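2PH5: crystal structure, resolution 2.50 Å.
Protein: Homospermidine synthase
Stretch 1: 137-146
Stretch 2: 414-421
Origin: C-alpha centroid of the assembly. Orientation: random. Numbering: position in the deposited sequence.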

# COMPACT_ATOMS: atom_id res chain seq x y z
N LEU A 137 -23.44 -5.78 21.60
CA LEU A 137 -24.47 -5.23 20.73
C LEU A 137 -25.36 -6.31 20.13
O LEU A 137 -26.57 -6.14 20.05
N ARG A 138 -24.74 -7.41 19.71
CA ARG A 138 -25.48 -8.51 19.11
C ARG A 138 -26.27 -9.28 20.17
O ARG A 138 -27.46 -9.53 20.00
N GLU A 139 -25.62 -9.64 21.27
CA GLU A 139 -26.31 -10.37 22.32
C GLU A 139 -27.42 -9.53 22.93
O GLU A 139 -28.48 -10.06 23.28
N GLU A 140 -27.19 -8.23 23.06
CA GLU A 140 -28.18 -7.33 23.64
C GLU A 140 -29.47 -7.38 22.84
O GLU A 140 -30.56 -7.39 23.40
N VAL A 141 -29.35 -7.42 21.52
CA VAL A 141 -30.52 -7.44 20.66
C VAL A 141 -31.02 -8.85 20.40
O VAL A 141 -32.20 -9.08 20.15
N LEU A 142 -30.10 -9.81 20.48
CA LEU A 142 -30.45 -11.20 20.24
C LEU A 142 -31.21 -11.75 21.45
O LEU A 142 -32.02 -12.66 21.32
N ARG A 143 -30.94 -11.18 22.63
CA ARG A 143 -31.62 -11.63 23.84
C ARG A 143 -33.05 -11.09 23.87
O ARG A 143 -33.61 -10.85 24.94
N LEU A 144 -33.62 -10.90 22.69
CA LEU A 144 -34.99 -10.40 22.57
C LEU A 144 -35.75 -11.25 21.56
O LEU A 144 -36.80 -10.86 21.07
N LYS A 145 -35.18 -12.42 21.25
CA LYS A 145 -35.78 -13.36 20.30
C LYS A 145 -37.27 -13.58 20.54
O LYS A 145 -38.08 -13.33 19.65
N ASP A 146 -37.62 -14.05 21.73
CA ASP A 146 -39.02 -14.32 22.06
C ASP A 146 -39.67 -13.18 22.84
O ASP A 146 -40.24 -13.38 23.91
N GLY A 414 -40.23 -12.35 14.11
CA GLY A 414 -39.43 -11.81 15.19
C GLY A 414 -38.05 -11.42 14.71
O GLY A 414 -37.82 -11.27 13.51
N ILE A 415 -37.13 -11.25 15.64
CA ILE A 415 -35.78 -10.89 15.29
C ILE A 415 -35.10 -12.08 14.62
O ILE A 415 -34.99 -13.15 15.21
N VAL A 416 -34.66 -11.91 13.38
CA VAL A 416 -34.00 -13.00 12.68
C VAL A 416 -32.67 -12.60 12.06
O VAL A 416 -32.48 -11.45 11.67
N GLU A 417 -31.74 -13.55 11.98
CA GLU A 417 -30.43 -13.30 11.38
C GLU A 417 -30.37 -13.99 10.03
O GLU A 417 -31.07 -14.97 9.80
N PRO A 418 -29.53 -13.49 9.12
CA PRO A 418 -29.43 -14.11 7.80
C PRO A 418 -29.25 -15.63 7.79
O PRO A 418 -29.70 -16.30 6.86
N GLU A 419 -28.62 -16.18 8.83
CA GLU A 419 -28.42 -17.62 8.91
C GLU A 419 -29.73 -18.40 9.00
O GLU A 419 -29.80 -19.56 8.61
N GLU A 420 -30.76 -17.74 9.52
CA GLU A 420 -32.07 -18.35 9.66
C GLU A 420 -32.95 -18.19 8.41
O GLU A 420 -34.12 -18.57 8.42
N VAL A 421 -32.39 -17.62 7.35
CA VAL A 421 -33.14 -17.41 6.11
C VAL A 421 -32.70 -18.38 5.02
O VAL A 421 -31.51 -18.71 4.90

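How is the charge of E417 met? Its CA-to-CB bond points toward the other stretch, with chi1 m and chi2 t, and there it meets R138. That arginine leaves its backbone sideways, off the usual wells at chi1 and chi2, yet its end swings nearer. R138 NH2 lies 2.8 Å from E417 OE1 in a salt bridge and 2.9 Å from E417 OE2, the latter a weak hydrogen bond bent to 125°. L142, chi1 t and chi2 p, lies against the same carboxylate, its CD1 3.8 Å from E417 CD.

How is E420 OE1 satisfied? With chi1 m and chi2 t, it accepts a hydrogen bond from the backbone of its own stretch, E417 N to E420 OE1 at 2.7 Å and nearly straight. E420 OE1 also forms a looser salt bridge with K145 NZ, at 3.6 Å. K145 CA-to-CB points away, with chi1 off the wells at -96° and chi2 m, but the long chain bends back, and K145 CD passes 3.3 Å from I415 O.

Where is the apolar centre? I415 is buried, its CA-to-CB bond directed toward the other stretch, with chi1 m and chi2 t, and I415 CD1 reaches V141 CG2 at 3.6 Å and L144 CB at 4.1 Å. I415 CD1 also sits 3.2 Å from V141 O, a close contact without a hydrogen bond.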

# COMPACT_ATOMS: atom_id res chain seq x y z
CB LEU A 137 -23.83 -4.43 19.59
CG LEU A 137 -23.44 -2.99 19.91
CD1 LEU A 137 -22.78 -2.37 18.69
CD2 LEU A 137 -24.68 -2.20 20.32
CB ARG A 138 -24.53 -9.46 18.38
CG ARG A 138 -25.05 -9.96 17.04
CD ARG A 138 -25.66 -11.36 17.09
NE ARG A 138 -24.65 -12.40 17.31
CZ ARG A 138 -24.85 -13.70 17.16
NH1 ARG A 138 -23.86 -14.54 17.40
NH2 ARG A 138 -26.02 -14.18 16.76
CB GLU A 139 -25.34 -10.82 23.41
CG GLU A 139 -24.87 -12.26 23.22
CD GLU A 139 -25.04 -13.09 24.48
OE1 GLU A 139 -24.28 -12.87 25.45
OE2 GLU A 139 -25.93 -13.96 24.49
CB GLU A 140 -27.64 -5.90 23.64
CG GLU A 140 -28.46 -4.91 24.46
CD GLU A 140 -27.94 -3.48 24.32
OE1 GLU A 140 -28.30 -2.61 25.15
OE2 GLU A 140 -27.18 -3.23 23.36
CB VAL A 141 -30.24 -6.74 19.32
CG1 VAL A 141 -29.07 -7.41 18.62
CG2 VAL A 141 -31.48 -6.77 18.45
CB LEU A 142 -29.18 -12.01 19.99
CG LEU A 142 -29.30 -13.28 19.15
CD1 LEU A 142 -29.85 -12.94 17.77
CD2 LEU A 142 -27.94 -13.94 19.04
CB ARG A 143 -30.85 -11.16 25.09
CG ARG A 143 -30.91 -9.67 25.34
CD ARG A 143 -30.11 -9.25 26.57
NE ARG A 143 -28.68 -9.51 26.42
CZ ARG A 143 -27.75 -9.05 27.25
NH1 ARG A 143 -28.08 -8.31 28.29
NH2 ARG A 143 -26.47 -9.34 27.03
CB LEU A 144 -34.99 -8.95 22.10
CG LEU A 144 -35.62 -7.94 23.06
CD1 LEU A 144 -34.75 -7.75 24.29
CD2 LEU A 144 -35.80 -6.63 22.33
CB LYS A 145 -35.05 -14.70 20.36
CG LYS A 145 -33.95 -14.90 19.32
CD LYS A 145 -34.53 -15.06 17.91
CE LYS A 145 -33.55 -15.74 16.94
NZ LYS A 145 -32.28 -14.98 16.73
CB ASP A 146 -39.11 -15.64 22.86
CG ASP A 146 -40.56 -16.04 23.18
OD1 ASP A 146 -41.40 -16.08 22.25
OD2 ASP A 146 -40.85 -16.34 24.36
CB ILE A 415 -34.99 -10.46 16.54
CG1 ILE A 415 -35.50 -9.10 17.03
CG2 ILE A 415 -33.53 -10.38 16.22
CD1 ILE A 415 -34.60 -8.46 18.09
CB VAL A 416 -34.92 -13.60 11.57
CG1 VAL A 416 -36.21 -14.12 12.20
CG2 VAL A 416 -35.24 -12.55 10.53
CB GLU A 417 -29.32 -13.81 12.29
CG GLU A 417 -29.21 -13.02 13.56
CD GLU A 417 -28.04 -13.44 14.42
OE1 GLU A 417 -28.00 -14.62 14.83
OE2 GLU A 417 -27.17 -12.59 14.68
CB PRO A 418 -28.28 -13.35 7.13
CG PRO A 418 -27.47 -12.85 8.29
CD PRO A 418 -28.51 -12.43 9.28
CB GLU A 419 -27.54 -18.00 10.12
CG GLU A 419 -26.07 -17.65 9.95
CD GLU A 419 -25.76 -16.22 10.36
OE1 GLU A 419 -26.63 -15.34 10.16
OE2 GLU A 419 -24.65 -15.99 10.87
CB GLU A 420 -32.79 -17.75 10.86
CG GLU A 420 -32.13 -18.02 12.19
CD GLU A 420 -32.62 -17.08 13.27
OE1 GLU A 420 -32.15 -15.92 13.29
OE2 GLU A 420 -33.48 -17.48 14.08
CB VAL A 421 -32.95 -15.95 5.61
CG1 VAL A 421 -33.83 -15.68 4.40
CG2 VAL A 421 -33.25 -14.99 6.74